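PDB 4Q97: novel antigen receptor from Ginglymostoma cirratum, which forms, through its C1 constant domain, part of the shark IgNAR antibody, whose variable domains probably bind antigen. Local coordinates for residues 47-61 and 70-82. Residues are numbered along the deposited sequence; the frame is centred on the assembly and turned at random.
Sequences WQKNTKTITSGFATT and DFSCASLLKVPLQ
L77 lies over one face of the W47 indole, its CB above the six-membered ring, 3.9 Å from the centroid and 9° off the normal, a CH-pi contact. With CG anti to the backbone N (chi1 172°), the two methyls then part: CD2 stays over the same face, 3.6 Å from W47 CE3, and meets I54 CD1 tip to tip, whereas CD1 turns to the loop residue just ahead of strand 58-60, 3.4 Å from G57 O, and lies near F58 CB. The indole N-H reaches across to S75 of the facing sheet, NE1 to OG 2.9 Å, with the oxygen close to the ring plane. The S75 hydroxyl is also hydrogen-bonded to T60 OG1, so two polar side chains of the 47-61 segment converge on one buried oxygen. Beneath these side chains, strand 58-60 pairs antiparallel with strand 71-80: A59 and L76 form the hydrogen-bonded pair, flanked by the non-hydrogen-bonded pairs F58-L77 and T60-S75. Past T60, T61 grips A74 twice, its backbone N donating to A74 O (2.8 Å) and its OG1 accepting from A74 N (3.0 Å, nearly straight). On the opposite face from L77 and S75, L76 packs against L34 of the second subunit. W47 also touches C33, which is disulfide-bonded to C92, the tryptophan-against-disulfide core of an immunoglobulin sandwich. Strand pairing thus ties 58-61 to 74-78 within one sheet, while W47 joins that sheet to the other: apolar packing on the indole face and a directional bond at its edge together should fix the ring's rotation and satisfy its buried N-H.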
loop_
_atom_site.group_PDB
_atom_site.type_symbol
_atom_site.label_atom_id
_atom_site.label_comp_id
_atom_site.label_asym_id
_atom_site.label_seq_id
_atom_site.Cartn_x
_atom_site.Cartn_y
_atom_site.Cartn_z
ATOM N N TRP A 47 -9.198 9.008 -7.942
ATOM C CA TRP A 47 -10.163 8.282 -7.135
ATOM C C TRP A 47 -11.577 8.720 -7.447
ATOM O O TRP A 47 -11.817 9.890 -7.756
ATOM C CB TRP A 47 -9.903 8.552 -5.660
ATOM C CG TRP A 47 -8.683 7.903 -5.124
ATOM C CD1 TRP A 47 -7.422 8.422 -5.101
ATOM C CD2 TRP A 47 -8.601 6.610 -4.513
ATOM N NE1 TRP A 47 -6.555 7.531 -4.513
ATOM C CE2 TRP A 47 -7.253 6.410 -4.143
ATOM C CE3 TRP A 47 -9.534 5.601 -4.244
ATOM C CZ2 TRP A 47 -6.812 5.236 -3.512
ATOM C CZ3 TRP A 47 -9.093 4.434 -3.615
ATOM C CH2 TRP A 47 -7.743 4.265 -3.258
ATOM N N GLN A 48 -12.509 7.773 -7.349
ATOM C CA GLN A 48 -13.939 8.054 -7.470
ATOM C C GLN A 48 -14.739 7.398 -6.355
ATOM O O GLN A 48 -14.333 6.372 -5.805
ATOM C CB GLN A 48 -14.494 7.581 -8.816
ATOM C CG GLN A 48 -14.302 8.555 -9.963
ATOM C CD GLN A 48 -13.352 8.040 -11.024
ATOM O OE1 GLN A 48 -13.624 8.171 -12.218
ATOM N NE2 GLN A 48 -12.239 7.444 -10.600
ATOM N N LYS A 49 -15.871 8.015 -6.026
ATOM C CA LYS A 49 -16.883 7.414 -5.166
ATOM C C LYS A 49 -18.220 7.389 -5.909
ATOM O O LYS A 49 -18.667 8.421 -6.421
ATOM C CB LYS A 49 -17.025 8.203 -3.861
ATOM C CG LYS A 49 -18.070 7.641 -2.910
ATOM C CD LYS A 49 -18.497 8.677 -1.887
ATOM C CE LYS A 49 -19.849 8.321 -1.294
ATOM N NZ LYS A 49 -20.496 9.502 -0.663
ATOM N N ASN A 50 -18.847 6.215 -5.967
ATOM C CA ASN A 50 -20.168 6.046 -6.595
ATOM C C ASN A 50 -20.326 6.739 -7.948
ATOM O O ASN A 50 -21.277 7.497 -8.149
ATOM C CB ASN A 50 -21.284 6.506 -5.642
ATOM C CG ASN A 50 -21.904 5.361 -4.867
ATOM O OD1 ASN A 50 -21.208 4.592 -4.211
ATOM N ND2 ASN A 50 -23.227 5.253 -4.932
ATOM N N THR A 51 -19.397 6.465 -8.868
ATOM C CA THR A 51 -19.320 7.136 -10.179
ATOM C C THR A 51 -18.525 8.443 -10.091
ATOM O O THR A 51 -17.587 8.659 -10.860
ATOM C CB THR A 51 -20.714 7.427 -10.798
ATOM O OG1 THR A 51 -21.522 6.242 -10.770
ATOM C CG2 THR A 51 -20.595 7.928 -12.238
ATOM N N LYS A 52 -18.906 9.297 -9.141
ATOM C CA LYS A 52 -18.379 10.661 -9.028
ATOM C C LYS A 52 -16.990 10.722 -8.386
ATOM O O LYS A 52 -16.675 9.946 -7.485
ATOM C CB LYS A 52 -19.357 11.551 -8.246
ATOM C CG LYS A 52 -20.802 11.507 -8.733
ATOM C CD LYS A 52 -21.026 12.381 -9.960
ATOM C CE LYS A 52 -22.417 12.165 -10.538
ATOM N NZ LYS A 52 -22.651 12.989 -11.757
ATOM N N THR A 53 -16.181 11.674 -8.852
ATOM C CA THR A 53 -14.792 11.862 -8.419
ATOM C C THR A 53 -14.645 12.105 -6.909
ATOM O O THR A 53 -15.607 12.472 -6.230
ATOM C CB THR A 53 -14.144 13.041 -9.186
ATOM O OG1 THR A 53 -14.571 13.018 -10.554
ATOM C CG2 THR A 53 -12.617 12.974 -9.136
ATOM N N ILE A 54 -13.434 11.878 -6.400
ATOM C CA ILE A 54 -13.065 12.242 -5.032
ATOM C C ILE A 54 -12.056 13.393 -5.094
ATOM O O ILE A 54 -11.054 13.314 -5.808
ATOM C CB ILE A 54 -12.504 11.032 -4.247
ATOM C CG1 ILE A 54 -13.567 9.935 -4.143
ATOM C CG2 ILE A 54 -12.049 11.439 -2.852
ATOM C CD1 ILE A 54 -13.050 8.615 -3.614
ATOM N N THR A 55 -12.339 14.457 -4.344
ATOM C CA THR A 55 -11.582 15.711 -4.419
ATOM C C THR A 55 -10.264 15.683 -3.643
ATOM O O THR A 55 -9.221 16.075 -4.170
ATOM C CB THR A 55 -12.431 16.906 -3.934
ATOM O OG1 THR A 55 -13.053 16.573 -2.685
ATOM C CG2 THR A 55 -13.514 17.247 -4.949
ATOM N N SER A 56 -10.318 15.232 -2.389
ATOM C CA SER A 56 -9.134 15.165 -1.524
ATOM C C SER A 56 -9.226 13.990 -0.548
ATOM O O SER A 56 -10.042 13.083 -0.725
ATOM C CB SER A 56 -8.952 16.480 -0.756
ATOM O OG SER A 56 -9.891 16.586 0.302
ATOM N N GLY A 57 -8.389 14.020 0.486
ATOM C CA GLY A 57 -8.322 12.941 1.466
ATOM C C GLY A 57 -7.381 11.831 1.031
ATOM O O GLY A 57 -7.308 10.782 1.681
ATOM N N PHE A 58 -6.655 12.055 -0.066
ATOM C CA PHE A 58 -5.741 11.039 -0.579
ATOM C C PHE A 58 -4.314 11.506 -0.848
ATOM O O PHE A 58 -4.081 12.604 -1.364
ATOM C CB PHE A 58 -6.332 10.301 -1.793
ATOM C CG PHE A 58 -6.405 11.120 -3.052
ATOM C CD1 PHE A 58 -5.347 11.125 -3.958
ATOM C CD2 PHE A 58 -7.551 11.850 -3.361
ATOM C CE1 PHE A 58 -5.419 11.866 -5.132
ATOM C CE2 PHE A 58 -7.629 12.591 -4.533
ATOM C CZ PHE A 58 -6.562 12.597 -5.421
ATOM N N ALA A 59 -3.370 10.647 -0.475
ATOM C CA ALA A 59 -1.960 10.842 -0.770
ATOM C C ALA A 59 -1.464 9.683 -1.621
ATOM O O ALA A 59 -1.912 8.543 -1.464
ATOM C CB ALA A 59 -1.155 10.941 0.515
ATOM N N THR A 60 -0.550 9.984 -2.533
ATOM C CA THR A 60 0.098 8.965 -3.339
ATOM C C THR A 60 1.579 9.019 -3.002
ATOM O O THR A 60 2.175 10.101 -3.004
ATOM C CB THR A 60 -0.145 9.196 -4.848
ATOM O OG1 THR A 60 -1.556 9.210 -5.111
ATOM C CG2 THR A 60 0.504 8.097 -5.690
ATOM N N THR A 61 2.160 7.861 -2.685
ATOM C CA THR A 61 3.579 7.774 -2.352
ATOM C C THR A 61 4.428 8.034 -3.596
ATOM O O THR A 61 3.940 7.911 -4.725
ATOM C CB THR A 61 3.965 6.397 -1.748
ATOM O OG1 THR A 61 3.901 5.377 -2.755
ATOM C CG2 THR A 61 3.050 6.022 -0.572
ATOM N N ASP A 70 11.352 -2.093 -12.255
ATOM C CA ASP A 70 9.941 -1.789 -12.233
ATOM C C ASP A 70 9.713 -0.646 -11.281
ATOM O O ASP A 70 10.575 -0.326 -10.454
ATOM C CB ASP A 70 9.182 -2.982 -11.665
ATOM C CG ASP A 70 8.412 -3.721 -12.698
ATOM O OD1 ASP A 70 8.147 -3.136 -13.769
ATOM O OD2 ASP A 70 8.053 -4.883 -12.427
ATOM N N PHE A 71 8.531 -0.052 -11.378
ATOM C CA PHE A 71 8.098 0.911 -10.397
ATOM C C PHE A 71 6.834 0.423 -9.710
ATOM O O PHE A 71 5.921 -0.099 -10.354
ATOM C CB PHE A 71 7.868 2.278 -11.041
ATOM C CG PHE A 71 9.124 2.927 -11.553
ATOM C CD1 PHE A 71 9.948 3.655 -10.700
ATOM C CD2 PHE A 71 9.480 2.815 -12.895
ATOM C CE1 PHE A 71 11.101 4.257 -11.173
ATOM C CE2 PHE A 71 10.631 3.417 -13.375
ATOM C CZ PHE A 71 11.446 4.137 -12.511
ATOM N N SER A 72 6.813 0.575 -8.392
ATOM C CA SER A 72 5.603 0.392 -7.610
ATOM C C SER A 72 5.347 1.659 -6.818
ATOM O O SER A 72 6.285 2.330 -6.379
ATOM C CB SER A 72 5.744 -0.787 -6.653
ATOM O OG SER A 72 5.897 -2.009 -7.352
ATOM N N CYS A 73 4.076 2.000 -6.653
ATOM C CA CYS A 73 3.704 3.061 -5.735
ATOM C C CYS A 73 2.343 2.740 -5.160
ATOM O O CYS A 73 1.653 1.844 -5.652
ATOM C CB CYS A 73 3.726 4.434 -6.417
ATOM S SG CYS A 73 2.304 4.819 -7.456
ATOM N N ALA A 74 1.968 3.453 -4.105
ATOM C CA ALA A 74 0.664 3.265 -3.487
ATOM C C ALA A 74 -0.054 4.601 -3.389
ATOM O O ALA A 74 0.561 5.628 -3.077
ATOM C CB ALA A 74 0.811 2.628 -2.114
ATOM N N SER A 75 -1.352 4.587 -3.685
ATOM C CA SER A 75 -2.200 5.747 -3.455
ATOM C C SER A 75 -3.111 5.468 -2.268
ATOM O O SER A 75 -3.869 4.492 -2.266
ATOM C CB SER A 75 -3.016 6.100 -4.698
ATOM O OG SER A 75 -3.672 7.345 -4.519
ATOM N N LEU A 76 -3.031 6.336 -1.265
ATOM C CA LEU A 76 -3.681 6.113 0.022
ATOM C C LEU A 76 -4.864 7.041 0.263
ATOM O O LEU A 76 -4.705 8.261 0.303
ATOM C CB LEU A 76 -2.660 6.289 1.145
ATOM C CG LEU A 76 -1.669 5.146 1.319
ATOM C CD1 LEU A 76 -0.403 5.612 2.023
ATOM C CD2 LEU A 76 -2.352 4.028 2.087
ATOM N N LEU A 77 -6.044 6.451 0.434
ATOM C CA LEU A 77 -7.248 7.210 0.729
ATOM C C LEU A 77 -7.847 6.795 2.068
ATOM O O LEU A 77 -8.084 5.606 2.317
ATOM C CB LEU A 77 -8.281 7.066 -0.394
ATOM C CG LEU A 77 -9.688 7.644 -0.168
ATOM C CD1 LEU A 77 -9.694 9.166 -0.208
ATOM C CD2 LEU A 77 -10.669 7.089 -1.188
ATOM N N LYS A 78 -8.068 7.787 2.931
ATOM C CA LYS A 78 -8.829 7.585 4.157
ATOM C C LYS A 78 -10.267 7.949 3.849
ATOM O O LYS A 78 -10.554 9.090 3.468
ATOM C CB LYS A 78 -8.326 8.482 5.289
ATOM C CG LYS A 78 -6.834 8.764 5.288
ATOM C CD LYS A 78 -6.488 9.725 6.411
ATOM C CE LYS A 78 -5.438 10.740 5.983
ATOM N NZ LYS A 78 -5.514 11.980 6.812
ATOM N N VAL A 79 -11.168 6.983 3.990
ATOM C CA VAL A 79 -12.589 7.257 3.812
ATOM C C VAL A 79 -13.337 7.179 5.145
ATOM O O VAL A 79 -13.171 6.219 5.896
ATOM C CB VAL A 79 -13.236 6.393 2.686
ATOM C CG1 VAL A 79 -12.245 5.390 2.116
ATOM C CG2 VAL A 79 -14.511 5.698 3.148
ATOM N N PRO A 80 -14.124 8.222 5.462
ATOM C CA PRO A 80 -15.051 8.217 6.587
ATOM C C PRO A 80 -15.766 6.868 6.751
ATOM O O PRO A 80 -16.319 6.341 5.784
ATOM C CB PRO A 80 -16.053 9.315 6.206
ATOM C CG PRO A 80 -15.328 10.210 5.239
ATOM C CD PRO A 80 -14.014 9.571 4.877
ATOM N N LEU A 81 -15.735 6.320 7.964
ATOM C CA LEU A 81 -16.360 5.026 8.264
ATOM C C LEU A 81 -17.851 5.095 7.954
ATOM O O LEU A 81 -18.444 4.132 7.465
ATOM C CB LEU A 81 -16.152 4.662 9.737
ATOM C CG LEU A 81 -15.786 3.227 10.141
ATOM C CD1 LEU A 81 -15.934 3.059 11.648
ATOM C CD2 LEU A 81 -16.606 2.167 9.420
ATOM N N GLN A 82 -18.439 6.250 8.258
ATOM C CA GLN A 82 -19.788 6.614 7.845
ATOM C C GLN A 82 -20.006 6.297 6.368
ATOM O O GLN A 82 -20.937 5.574 5.999
ATOM C CB GLN A 82 -19.979 8.115 8.066
ATOM C CG GLN A 82 -21.402 8.550 8.352
ATOM C CD GLN A 82 -21.902 8.094 9.710
ATOM O OE1 GLN A 82 -21.120 7.809 10.621
ATOM N NE2 GLN A 82 -23.217 8.027 9.850
#